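PDB 6KBY: beta-lactamase, which probably hydrolyses beta-lactams to substituted beta-amino acids, as class C beta-lactamases do, and here holds adenosine monophosphate in its active site. Local coordinates for residues A[278-284]-A[316-321]; A[338-342]-A[362-367]; A[87-91]-A[167-172]; A[261-267]-A[310-314]. The contacts are given in a common frame with arbitrary orientation. Residues are numbered along the deposited sequence.

Interaction 1: A[278-284]-A[316-321]; sequences MWEQLPY and NVWINK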
loop_
_atom_site.group_PDB
_atom_site.type_symbol
_atom_site.label_atom_id
_atom_site.label_comp_id
_atom_site.label_asym_id
_atom_site.label_seq_id
_atom_site.Cartn_x
_atom_site.Cartn_y
_atom_site.Cartn_z
ATOM N N MET A 278 2.532 -1.090 -8.278
ATOM C CA MET A 278 2.725 -0.877 -6.841
ATOM C C MET A 278 2.546 -2.122 -5.971
ATOM O O MET A 278 3.395 -2.379 -5.111
ATOM C CB MET A 278 1.943 0.332 -6.314
ATOM C CG MET A 278 2.470 1.645 -6.880
ATOM S SD MET A 278 4.135 1.992 -6.292
ATOM C CE MET A 278 4.787 2.962 -7.654
ATOM N N TRP A 279 1.477 -2.903 -6.155
ATOM C CA TRP A 279 1.387 -4.183 -5.460
ATOM C C TRP A 279 2.581 -5.058 -5.821
ATOM O O TRP A 279 3.159 -4.938 -6.906
ATOM C CB TRP A 279 0.101 -4.928 -5.829
ATOM C CG TRP A 279 -1.145 -4.304 -5.324
ATOM C CD1 TRP A 279 -2.081 -3.644 -6.060
ATOM C CD2 TRP A 279 -1.615 -4.299 -3.972
ATOM N NE1 TRP A 279 -3.104 -3.222 -5.250
ATOM C CE2 TRP A 279 -2.842 -3.613 -3.963
ATOM C CE3 TRP A 279 -1.116 -4.805 -2.765
ATOM C CZ2 TRP A 279 -3.580 -3.424 -2.795
ATOM C CZ3 TRP A 279 -1.853 -4.617 -1.604
ATOM C CH2 TRP A 279 -3.065 -3.926 -1.627
ATOM N N GLU A 280 2.942 -5.947 -4.898
ATOM C CA GLU A 280 4.012 -6.912 -5.082
ATOM C C GLU A 280 3.439 -8.291 -4.807
ATOM O O GLU A 280 2.595 -8.446 -3.918
ATOM C CB GLU A 280 5.152 -6.619 -4.100
ATOM C CG GLU A 280 5.703 -5.207 -4.249
ATOM C CD GLU A 280 6.490 -4.731 -3.040
ATOM O OE1 GLU A 280 6.743 -5.544 -2.119
ATOM O OE2 GLU A 280 6.849 -3.532 -3.005
ATOM N N GLN A 281 3.889 -9.301 -5.547
ATOM C CA GLN A 281 3.316 -10.625 -5.358
ATOM C C GLN A 281 4.381 -11.700 -5.482
ATOM O O GLN A 281 5.461 -11.491 -6.046
ATOM C CB GLN A 281 2.166 -10.902 -6.330
ATOM C CG GLN A 281 2.623 -11.115 -7.752
ATOM C CD GLN A 281 1.464 -11.196 -8.731
ATOM O OE1 GLN A 281 0.461 -10.502 -8.581
ATOM N NE2 GLN A 281 1.604 -12.043 -9.748
ATOM N N LEU A 282 4.039 -12.869 -4.951
ATOM C CA LEU A 282 4.848 -14.068 -5.067
ATOM C C LEU A 282 3.926 -15.236 -5.376
ATOM O O LEU A 282 2.761 -15.228 -4.965
ATOM C CB LEU A 282 5.587 -14.372 -3.758
ATOM C CG LEU A 282 6.657 -13.369 -3.327
ATOM C CD1 LEU A 282 6.047 -12.226 -2.519
ATOM C CD2 LEU A 282 7.736 -14.068 -2.523
ATOM N N PRO A 283 4.416 -16.251 -6.086
ATOM C CA PRO A 283 3.583 -17.438 -6.325
ATOM C C PRO A 283 3.124 -18.083 -5.021
ATOM O O PRO A 283 3.852 -18.116 -4.029
ATOM C CB PRO A 283 4.511 -18.367 -7.115
ATOM C CG PRO A 283 5.443 -17.440 -7.815
ATOM C CD PRO A 283 5.667 -16.289 -6.866
ATOM N N TYR A 284 1.900 -18.606 -5.035
ATOM C CA TYR A 284 1.297 -19.260 -3.882
ATOM C C TYR A 284 1.081 -20.735 -4.234
ATOM O O TYR A 284 0.676 -21.029 -5.353
ATOM C CB TYR A 284 -0.038 -18.589 -3.571
ATOM C CG TYR A 284 -0.827 -19.290 -2.501
ATOM C CD1 TYR A 284 -1.684 -20.334 -2.821
ATOM C CD2 TYR A 284 -0.718 -18.918 -1.171
ATOM C CE1 TYR A 284 -2.403 -20.987 -1.852
ATOM C CE2 TYR A 284 -1.439 -19.571 -0.187
ATOM C CZ TYR A 284 -2.279 -20.601 -0.540
ATOM O OH TYR A 284 -3.005 -21.269 0.419
ATOM N N ASN A 316 -3.623 -17.510 -8.101
ATOM C CA ASN A 316 -2.738 -18.392 -7.339
ATOM C C ASN A 316 -1.462 -17.689 -6.890
ATOM O O ASN A 316 -0.354 -18.172 -7.112
ATOM C CB ASN A 316 -2.426 -19.638 -8.159
ATOM C CG ASN A 316 -3.656 -20.505 -8.391
ATOM O OD1 ASN A 316 -4.528 -20.596 -7.526
ATOM N ND2 ASN A 316 -3.735 -21.140 -9.558
ATOM N N VAL A 317 -1.615 -16.546 -6.226
ATOM C CA VAL A 317 -0.490 -15.729 -5.792
ATOM C C VAL A 317 -0.806 -15.105 -4.440
ATOM O O VAL A 317 -1.965 -14.957 -4.049
ATOM C CB VAL A 317 -0.129 -14.617 -6.806
ATOM C CG1 VAL A 317 0.390 -15.207 -8.110
ATOM C CG2 VAL A 317 -1.322 -13.723 -7.064
ATOM N N TRP A 318 0.265 -14.722 -3.739
ATOM C CA TRP A 318 0.210 -13.957 -2.499
ATOM C C TRP A 318 0.541 -12.517 -2.872
ATOM O O TRP A 318 1.666 -12.222 -3.291
ATOM C CB TRP A 318 1.255 -14.523 -1.537
ATOM C CG TRP A 318 1.409 -13.816 -0.226
ATOM C CD1 TRP A 318 1.989 -12.598 -0.002
ATOM C CD2 TRP A 318 1.018 -14.316 1.055
ATOM N NE1 TRP A 318 1.957 -12.301 1.344
ATOM C CE2 TRP A 318 1.372 -13.343 2.013
ATOM C CE3 TRP A 318 0.399 -15.491 1.486
ATOM C CZ2 TRP A 318 1.122 -13.512 3.377
ATOM C CZ3 TRP A 318 0.153 -15.658 2.842
ATOM C CH2 TRP A 318 0.513 -14.672 3.768
ATOM N N ILE A 319 -0.447 -11.636 -2.774
ATOM C CA ILE A 319 -0.292 -10.224 -3.110
ATOM C C ILE A 319 -0.171 -9.450 -1.808
ATOM O O ILE A 319 -0.913 -9.709 -0.851
ATOM C CB ILE A 319 -1.495 -9.729 -3.938
ATOM C CG1 ILE A 319 -1.707 -10.623 -5.164
ATOM C CG2 ILE A 319 -1.294 -8.266 -4.337
ATOM C CD1 ILE A 319 -2.889 -10.218 -6.026
ATOM N N ASN A 320 0.774 -8.510 -1.747
ATOM C CA ASN A 320 1.017 -7.859 -0.467
ATOM C C ASN A 320 1.630 -6.478 -0.632
ATOM O O ASN A 320 2.145 -6.121 -1.697
ATOM C CB ASN A 320 1.802 -8.752 0.515
ATOM C CG ASN A 320 3.304 -8.932 0.194
ATOM O OD1 ASN A 320 4.011 -9.487 1.040
ATOM N ND2 ASN A 320 3.786 -8.504 -0.975
ATOM N N LYS A 321 1.559 -5.706 0.455
ATOM C CA LYS A 321 2.244 -4.423 0.526
ATOM C C LYS A 321 2.445 -4.042 1.985
ATOM O O LYS A 321 1.521 -4.143 2.797
ATOM C CB LYS A 321 1.444 -3.325 -0.182
ATOM C CG LYS A 321 2.193 -1.990 -0.276
ATOM C CD LYS A 321 3.339 -2.032 -1.292
ATOM C CE LYS A 321 4.227 -0.796 -1.209
ATOM N NZ LYS A 321 5.116 -0.827 -0.021
HETATM O O HOH W 1 6.678 -8.239 -1.486
HETATM O O HOH W 2 7.049 -2.851 -0.372
#
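M278 O lies 3.8 Å from K321 CD, along the lysine's aliphatic part. The W279 indole packs against I319 and K321, its CE3 3.8 Å from I319 CG2 and its CZ3 3.8 Å from K321 CB; N320 O lies near the ring plane, 3.7 Å from W279 CE3. From E280 on, strands 280-283 and 317-321 run antiparallel at 160°. E280 and N320 form a hydrogen-bonded pair: N320 N gives E280 O a 2.8 Å bond, while E280 N to N320 O (3.3 Å) and N320 ND2 to E280 O (3.2 Å) are weak. The E280 carboxylate forms a salt bridge with R154; one water joins its OE1 to N320 ND2, another its OE2 to K321 NZ. N320 OD1 is hydrogen-bonded to Y331 OH. Q281 faces I319 in a non-hydrogen-bonded pair, its CA 3.1 Å from W318 O. L282 pairs with W318 through N to O (3.0 Å) and O to N (2.8 Å). P283 has no amide hydrogen, and Y284 N closes the ladder on N316 O at 3.1 Å. K321, hydrogen-bonded to Y156 and close to S71, which binds AMP covalently, probably opens the K(T/S)G-type motif of the serine beta-lactamase active site.

Interaction 2: A[338-342]-A[362-367]; sequences KKMGI and ILSSLE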
loop_
_atom_site.group_PDB
_atom_site.type_symbol
_atom_site.label_atom_id
_atom_site.label_comp_id
_atom_site.label_asym_id
_atom_site.label_seq_id
_atom_site.Cartn_x
_atom_site.Cartn_y
_atom_site.Cartn_z
ATOM N N LYS A 338 -7.844 -18.157 -2.619
ATOM C CA LYS A 338 -8.427 -18.616 -1.373
ATOM C C LYS A 338 -9.414 -17.616 -0.790
ATOM O O LYS A 338 -9.981 -17.878 0.274
ATOM C CB LYS A 338 -7.317 -18.928 -0.365
ATOM C CG LYS A 338 -6.320 -19.979 -0.849
ATOM C CD LYS A 338 -7.005 -21.266 -1.291
ATOM C CE LYS A 338 -5.984 -22.305 -1.716
ATOM N NZ LYS A 338 -6.630 -23.508 -2.315
ATOM N N LYS A 339 -9.646 -16.497 -1.472
ATOM C CA LYS A 339 -10.494 -15.415 -0.978
ATOM C C LYS A 339 -10.192 -15.112 0.483
ATOM O O LYS A 339 -11.078 -14.955 1.329
ATOM C CB LYS A 339 -11.978 -15.680 -1.223
ATOM C CG LYS A 339 -12.332 -15.988 -2.672
ATOM C CD LYS A 339 -12.179 -14.800 -3.615
ATOM C CE LYS A 339 -12.577 -15.219 -5.026
ATOM N NZ LYS A 339 -12.666 -14.081 -5.979
ATOM N N MET A 340 -8.908 -15.049 0.792
ATOM C CA MET A 340 -8.505 -14.752 2.149
ATOM C C MET A 340 -7.560 -13.566 2.145
ATOM O O MET A 340 -6.775 -13.373 1.210
ATOM C CB MET A 340 -7.900 -15.948 2.851
ATOM C CG MET A 340 -6.609 -16.402 2.293
ATOM S SD MET A 340 -6.023 -17.840 3.196
ATOM C CE MET A 340 -7.464 -18.876 3.310
ATOM N N GLY A 341 -7.667 -12.753 3.179
ATOM C CA GLY A 341 -6.857 -11.556 3.252
ATOM C C GLY A 341 -6.747 -11.084 4.679
ATOM O O GLY A 341 -7.560 -11.437 5.545
ATOM N N ILE A 342 -5.719 -10.275 4.916
ATOM C CA ILE A 342 -5.458 -9.743 6.241
ATOM C C ILE A 342 -4.948 -8.314 6.127
ATOM O O ILE A 342 -4.180 -7.974 5.216
ATOM C CB ILE A 342 -4.485 -10.637 7.037
ATOM C CG1 ILE A 342 -4.322 -10.128 8.469
ATOM C CG2 ILE A 342 -3.138 -10.759 6.339
ATOM C CD1 ILE A 342 -3.567 -11.090 9.354
ATOM N N ILE A 362 -1.165 -16.457 10.413
ATOM C CA ILE A 362 -2.616 -16.322 10.466
ATOM C C ILE A 362 -3.261 -16.902 9.213
ATOM O O ILE A 362 -4.170 -17.738 9.296
ATOM C CB ILE A 362 -3.027 -14.861 10.709
ATOM C CG1 ILE A 362 -2.606 -14.429 12.111
ATOM C CG2 ILE A 362 -4.536 -14.704 10.539
ATOM C CD1 ILE A 362 -2.737 -12.943 12.358
ATOM N N LEU A 363 -2.812 -16.473 8.032
ATOM C CA LEU A 363 -3.455 -16.979 6.825
ATOM C C LEU A 363 -3.265 -18.487 6.679
ATOM O O LEU A 363 -4.177 -19.195 6.239
ATOM C CB LEU A 363 -2.978 -16.217 5.589
ATOM C CG LEU A 363 -3.384 -14.736 5.490
ATOM C CD1 LEU A 363 -3.095 -14.195 4.098
ATOM C CD2 LEU A 363 -4.842 -14.499 5.864
ATOM N N SER A 364 -2.103 -19.006 7.073
ATOM C CA SER A 364 -1.882 -20.444 6.961
ATOM C C SER A 364 -2.820 -21.246 7.856
ATOM O O SER A 364 -3.073 -22.424 7.573
ATOM C CB SER A 364 -0.418 -20.779 7.255
ATOM O OG SER A 364 0.442 -20.159 6.311
ATOM N N SER A 365 -3.357 -20.639 8.917
ATOM C CA SER A 365 -4.259 -21.326 9.833
ATOM C C SER A 365 -5.682 -21.456 9.301
ATOM O O SER A 365 -6.486 -22.169 9.917
ATOM C CB SER A 365 -4.301 -20.582 11.173
ATOM O OG SER A 365 -5.149 -19.440 11.111
ATOM N N LEU A 366 -6.012 -20.818 8.178
ATOM C CA LEU A 366 -7.409 -20.618 7.801
ATOM C C LEU A 366 -8.046 -21.773 7.032
ATOM O O LEU A 366 -9.259 -21.738 6.794
ATOM C CB LEU A 366 -7.577 -19.312 7.029
ATOM C CG LEU A 366 -7.218 -18.056 7.817
ATOM C CD1 LEU A 366 -7.496 -16.830 6.960
ATOM C CD2 LEU A 366 -7.990 -17.987 9.124
ATOM N N GLU A 367 -7.283 -22.783 6.626
ATOM C CA GLU A 367 -7.884 -24.004 6.104
ATOM C C GLU A 367 -6.938 -25.165 6.367
ATOM O O GLU A 367 -5.759 -24.974 6.675
ATOM C CB GLU A 367 -8.234 -23.909 4.611
ATOM C CG GLU A 367 -7.024 -23.962 3.695
ATOM C CD GLU A 367 -7.380 -23.960 2.215
ATOM O OE1 GLU A 367 -6.456 -24.132 1.384
ATOM O OE2 GLU A 367 -8.572 -23.795 1.868
HETATM O O HOH W 3 -8.684 -24.604 -0.819
#
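Apolar contacts make up most of this join between the strand start at M340-I342 and the end of helix 352-364. M340 CE reaches L366 CB at 3.7 Å, while M340 SD is 4.2 Å from L363 CB and 3.8 Å from L363 O, so the thioether lies against L363 and L366. Two residues on, I342 points the same way: its CD1 meets I362 CD1 at 3.6 Å and its CB is 4.1 Å from L363 CD2. Between them G341 adds backbone, with its C 4.1 Å from L363 CD2. No direct hydrogen bond crosses the segments. The charged part lies at the outer end, where K338 NZ and E367 OE1 form a long salt bridge of 3.8 Å; a water accepts from K338 NZ (2.8 Å) and donates to E367 OE2 (2.8 Å). E367 has a second cationic partner in K370. Within 362-367, I362 O accepts from S365 N (3.0 Å) and S365 OG (2.7 Å). K339 and M340 both face V335 in a G1 beta bulge at the start of strand 340-346. The helix thus packs on the sheet face carrying M340 and I342, with strand 34-41 adding V37, V39 and V41 and helix 11-30 touching I362 and L366.

Interaction 3: A[87-91]-A[167-172]; sequences SGKLS and IAAKSL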
loop_
_atom_site.group_PDB
_atom_site.type_symbol
_atom_site.label_atom_id
_atom_site.label_comp_id
_atom_site.label_asym_id
_atom_site.label_seq_id
_atom_site.Cartn_x
_atom_site.Cartn_y
_atom_site.Cartn_z
ATOM N N SER A 87 -10.023 3.876 -18.266
ATOM C CA SER A 87 -10.919 4.927 -18.735
ATOM C C SER A 87 -10.439 5.587 -20.019
ATOM O O SER A 87 -11.086 6.529 -20.491
ATOM C CB SER A 87 -11.083 6.009 -17.664
ATOM O OG SER A 87 -11.656 5.481 -16.485
ATOM N N GLY A 88 -9.315 5.144 -20.573
ATOM C CA GLY A 88 -8.825 5.689 -21.822
ATOM C C GLY A 88 -8.069 6.992 -21.708
ATOM O O GLY A 88 -7.843 7.645 -22.734
ATOM N N LYS A 89 -7.650 7.383 -20.503
ATOM C CA LYS A 89 -7.002 8.670 -20.287
ATOM C C LYS A 89 -5.490 8.571 -20.172
ATOM O O LYS A 89 -4.815 9.605 -20.200
ATOM C CB LYS A 89 -7.553 9.336 -19.018
ATOM C CG LYS A 89 -9.063 9.478 -19.007
ATOM C CD LYS A 89 -9.545 10.316 -20.176
ATOM C CE LYS A 89 -11.062 10.348 -20.231
ATOM N NZ LYS A 89 -11.651 10.161 -18.877
ATOM N N LEU A 90 -4.948 7.361 -20.065
ATOM C CA LEU A 90 -3.547 7.156 -19.745
ATOM C C LEU A 90 -3.101 5.875 -20.427
ATOM O O LEU A 90 -3.826 4.882 -20.398
ATOM C CB LEU A 90 -3.427 7.016 -18.217
ATOM C CG LEU A 90 -2.101 6.790 -17.505
ATOM C CD1 LEU A 90 -2.268 7.181 -16.058
ATOM C CD2 LEU A 90 -1.694 5.349 -17.590
ATOM N N SER A 91 -1.926 5.905 -21.051
ATOM C CA SER A 91 -1.241 4.695 -21.488
ATOM C C SER A 91 0.033 4.529 -20.674
ATOM O O SER A 91 0.880 5.431 -20.640
ATOM C CB SER A 91 -0.872 4.742 -22.965
ATOM O OG SER A 91 -0.005 3.653 -23.244
ATOM N N ILE A 167 0.427 12.138 -12.456
ATOM C CA ILE A 167 0.056 11.956 -13.854
ATOM C C ILE A 167 -1.354 11.400 -13.963
ATOM O O ILE A 167 -2.154 11.844 -14.797
ATOM C CB ILE A 167 1.088 11.046 -14.543
ATOM C CG1 ILE A 167 2.408 11.791 -14.733
ATOM C CG2 ILE A 167 0.566 10.535 -15.877
ATOM C CD1 ILE A 167 3.570 10.881 -15.094
ATOM N N ALA A 168 -1.683 10.416 -13.126
ATOM C CA ALA A 168 -3.017 9.831 -13.159
ATOM C C ALA A 168 -4.080 10.886 -12.887
ATOM O O ALA A 168 -5.077 10.979 -13.611
ATOM C CB ALA A 168 -3.108 8.707 -12.135
ATOM N N ALA A 169 -3.885 11.691 -11.842
ATOM C CA ALA A 169 -4.883 12.701 -11.502
ATOM C C ALA A 169 -5.028 13.725 -12.618
ATOM O O ALA A 169 -6.146 14.074 -13.016
ATOM C CB ALA A 169 -4.515 13.384 -10.186
ATOM N N LYS A 170 -3.903 14.208 -13.150
ATOM C CA LYS A 170 -3.967 15.191 -14.226
ATOM C C LYS A 170 -4.726 14.640 -15.425
ATOM O O LYS A 170 -5.513 15.359 -16.055
ATOM C CB LYS A 170 -2.557 15.623 -14.625
ATOM C CG LYS A 170 -2.503 16.670 -15.729
ATOM C CD LYS A 170 -2.977 18.022 -15.223
ATOM C CE LYS A 170 -2.850 19.093 -16.293
ATOM N NZ LYS A 170 -3.244 20.427 -15.765
ATOM N N SER A 171 -4.515 13.362 -15.752
ATOM C CA SER A 171 -5.219 12.773 -16.885
ATOM C C SER A 171 -6.723 12.717 -16.658
ATOM O O SER A 171 -7.487 12.637 -17.631
ATOM C CB SER A 171 -4.674 11.375 -17.195
ATOM O OG SER A 171 -5.201 10.393 -16.319
ATOM N N LEU A 172 -7.160 12.744 -15.402
ATOM C CA LEU A 172 -8.567 12.787 -15.037
ATOM C C LEU A 172 -9.059 14.207 -14.795
ATOM O O LEU A 172 -10.218 14.390 -14.407
ATOM C CB LEU A 172 -8.814 11.922 -13.796
ATOM C CG LEU A 172 -8.502 10.440 -14.004
ATOM C CD1 LEU A 172 -8.369 9.717 -12.678
ATOM C CD2 LEU A 172 -9.580 9.788 -14.861
#
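G88, with phi of 81°, ends helix 72-86 in a Schellman motif, and the chain then turns K89 and L90 toward the end of helix 158-171. L90 is t at both chi angles; thus extended, its CD1 reaches A168 CA at 4.0 Å, A168 CB at 4.3 Å and I167 CG2 at 4.4 Å. K89 is m at chi1 and chi2, so its chain folds back along the loop, and its CG lies 4.2 Å from L172 CD2. L172 is m,t, which carries its tip toward the loop. S171 takes the p rotamer, turning OG back to its own helix, where it donates to A168 O at 2.8 Å. S171 CB lies 3.5 Å from K89 O, and S171 OG still touches the loop, 3.7 Å from K89 CB. A84 and L80 of helix 72-86 touch S171 and L172. With no hydrogen bond between the segments and the serine proton spent inside the helix, the contact rests on van der Waals packing, of L90 on the helix and of K89 on S171 and L172.

Interaction 4: A[261-267]-A[310-314]; sequences TATHTGY and PLPPQ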
loop_
_atom_site.group_PDB
_atom_site.type_symbol
_atom_site.label_atom_id
_atom_site.label_comp_id
_atom_site.label_asym_id
_atom_site.label_seq_id
_atom_site.Cartn_x
_atom_site.Cartn_y
_atom_site.Cartn_z
ATOM N N THR A 261 -8.405 -4.793 -10.406
ATOM C CA THR A 261 -7.810 -6.053 -10.827
ATOM C C THR A 261 -6.555 -5.814 -11.648
ATOM O O THR A 261 -5.550 -6.507 -11.470
ATOM C CB THR A 261 -8.855 -6.842 -11.612
ATOM O OG1 THR A 261 -9.935 -7.161 -10.726
ATOM C CG2 THR A 261 -8.266 -8.122 -12.210
ATOM N N ALA A 262 -6.583 -4.816 -12.533
ATOM C CA ALA A 262 -5.447 -4.581 -13.416
ATOM C C ALA A 262 -4.201 -4.129 -12.670
ATOM O O ALA A 262 -3.097 -4.267 -13.209
ATOM C CB ALA A 262 -5.801 -3.576 -14.518
ATOM N N THR A 263 -4.333 -3.593 -11.449
ATOM C CA THR A 263 -3.123 -3.256 -10.698
ATOM C C THR A 263 -2.310 -4.491 -10.347
ATOM O O THR A 263 -1.134 -4.353 -9.985
ATOM C CB THR A 263 -3.393 -2.481 -9.400
ATOM O OG1 THR A 263 -4.127 -3.297 -8.481
ATOM C CG2 THR A 263 -4.117 -1.165 -9.646
ATOM N N HIS A 264 -2.921 -5.679 -10.405
ATOM C CA HIS A 264 -2.228 -6.921 -10.094
ATOM C C HIS A 264 -1.463 -7.488 -11.283
ATOM O O HIS A 264 -0.895 -8.578 -11.159
ATOM C CB HIS A 264 -3.207 -8.012 -9.637
ATOM C CG HIS A 264 -4.215 -7.588 -8.610
ATOM N ND1 HIS A 264 -5.243 -8.422 -8.229
ATOM C CD2 HIS A 264 -4.373 -6.448 -7.893
ATOM C CE1 HIS A 264 -5.995 -7.814 -7.330
ATOM N NE2 HIS A 264 -5.488 -6.617 -7.104
ATOM N N THR A 265 -1.451 -6.800 -12.425
ATOM C CA THR A 265 -0.702 -7.264 -13.583
ATOM C C THR A 265 0.780 -7.272 -13.238
ATOM O O THR A 265 1.290 -6.317 -12.648
ATOM C CB THR A 265 -0.955 -6.312 -14.755
ATOM O OG1 THR A 265 -2.364 -6.241 -14.999
ATOM C CG2 THR A 265 -0.261 -6.798 -16.008
ATOM N N GLY A 266 1.468 -8.361 -13.582
ATOM C CA GLY A 266 2.884 -8.502 -13.282
ATOM C C GLY A 266 3.760 -7.972 -14.398
ATOM O O GLY A 266 3.671 -8.428 -15.543
ATOM N N TYR A 267 4.617 -7.003 -14.077
ATOM C CA TYR A 267 5.389 -6.286 -15.083
ATOM C C TYR A 267 6.885 -6.538 -15.024
ATOM O O TYR A 267 7.549 -6.461 -16.065
ATOM C CB TYR A 267 5.139 -4.778 -14.964
ATOM C CG TYR A 267 3.730 -4.363 -15.298
ATOM C CD1 TYR A 267 3.252 -4.467 -16.594
ATOM C CD2 TYR A 267 2.875 -3.864 -14.320
ATOM C CE1 TYR A 267 1.971 -4.081 -16.913
ATOM C CE2 TYR A 267 1.585 -3.469 -14.630
ATOM C CZ TYR A 267 1.138 -3.583 -15.929
ATOM O OH TYR A 267 -0.137 -3.193 -16.281
ATOM N N PRO A 310 2.914 -8.862 -20.287
ATOM C CA PRO A 310 2.748 -8.846 -18.829
ATOM C C PRO A 310 2.007 -10.080 -18.335
ATOM O O PRO A 310 1.207 -10.685 -19.051
ATOM C CB PRO A 310 1.930 -7.574 -18.583
ATOM C CG PRO A 310 2.154 -6.724 -19.792
ATOM C CD PRO A 310 2.288 -7.693 -20.924
ATOM N N LEU A 311 2.294 -10.463 -17.101
ATOM C CA LEU A 311 1.575 -11.563 -16.476
ATOM C C LEU A 311 0.187 -11.081 -16.078
ATOM O O LEU A 311 0.075 -10.134 -15.291
ATOM C CB LEU A 311 2.329 -12.029 -15.240
ATOM C CG LEU A 311 1.689 -13.147 -14.422
ATOM C CD1 LEU A 311 1.648 -14.444 -15.216
ATOM C CD2 LEU A 311 2.452 -13.336 -13.128
ATOM N N PRO A 312 -0.886 -11.690 -16.573
ATOM C CA PRO A 312 -2.213 -11.216 -16.197
ATOM C C PRO A 312 -2.414 -11.329 -14.701
ATOM O O PRO A 312 -1.770 -12.155 -14.030
ATOM C CB PRO A 312 -3.154 -12.160 -16.960
ATOM C CG PRO A 312 -2.345 -12.662 -18.103
ATOM C CD PRO A 312 -0.954 -12.793 -17.545
ATOM N N PRO A 313 -3.303 -10.516 -14.137
ATOM C CA PRO A 313 -3.704 -10.709 -12.736
ATOM C C PRO A 313 -4.036 -12.169 -12.458
ATOM O O PRO A 313 -4.765 -12.813 -13.216
ATOM C CB PRO A 313 -4.936 -9.810 -12.612
ATOM C CG PRO A 313 -4.666 -8.708 -13.596
ATOM C CD PRO A 313 -3.997 -9.382 -14.763
ATOM N N GLN A 314 -3.482 -12.693 -11.368
ATOM C CA GLN A 314 -3.573 -14.109 -11.046
ATOM C C GLN A 314 -4.389 -14.329 -9.784
ATOM O O GLN A 314 -4.504 -13.451 -8.922
ATOM C CB GLN A 314 -2.185 -14.708 -10.803
ATOM C CG GLN A 314 -1.291 -14.744 -12.017
ATOM C CD GLN A 314 -1.884 -15.583 -13.123
ATOM O OE1 GLN A 314 -2.263 -16.742 -12.913
ATOM N NE2 GLN A 314 -1.978 -15.001 -14.313
HETATM O O HOH W 4 0.048 -11.097 -12.055
HETATM O O HOH W 5 -2.063 -11.146 -9.527
HETATM O O HOH W 6 -5.628 -10.902 -9.212
#
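Two backbone hydrogen bonds join G266 and L311 as an antiparallel hydrogen-bonded pair: G266 N to L311 O (2.8 Å) and L311 N to G266 O (2.9 Å). In the type I turn A262-T265, A262 O receives T265 N (3.1 Å) and T265 OG1 (2.8 Å). Beyond the pair, P312 and P313 offer no amide hydrogen, and water takes over. One water contacts H264 O (2.8 Å) and P312 O (2.9 Å); another accepts from Q314 N (2.8 Å) and is 3.3 Å from H264 O; a third lies 2.7 Å from H264 ND1 and donates to Q314 O (2.8 Å). H264 NE2 bonds to N244, and Q314 NE2 donates to P312 O at 2.9 Å. T261 O, which accepts from H264 N at 3.0 Å, is also packed 3.2 Å from P313 CG. P310 CB is 3.5 Å from T265 CG2. Between these two segments the direct strand pairing is thus one residue pair, and solvent bridges the proline-rich exit of strand 302-311 to the turn.

Overall arrangement
From the N terminus, interaction 3 comes first, bringing the loop after helix 72-86 back together with the end of helix 158-171 across 75 intervening residues; it closes before the others open. Interactions 4 and 1 then cross, their segments alternating along the chain: 261-267, 278-284, 310-314, 316-321. They touch through W279 and T263, and through I319 and H264, so neighbouring parts of the antiparallel sheet are interlocked. Interaction 2 follows in series, closing the loop from strand 340-346 to the C-terminal helix 352-364; it meets interaction 1 where W318 packs on L363. Interaction 3 lies across the chain's centre from interaction 2, their centres about 35 Å apart.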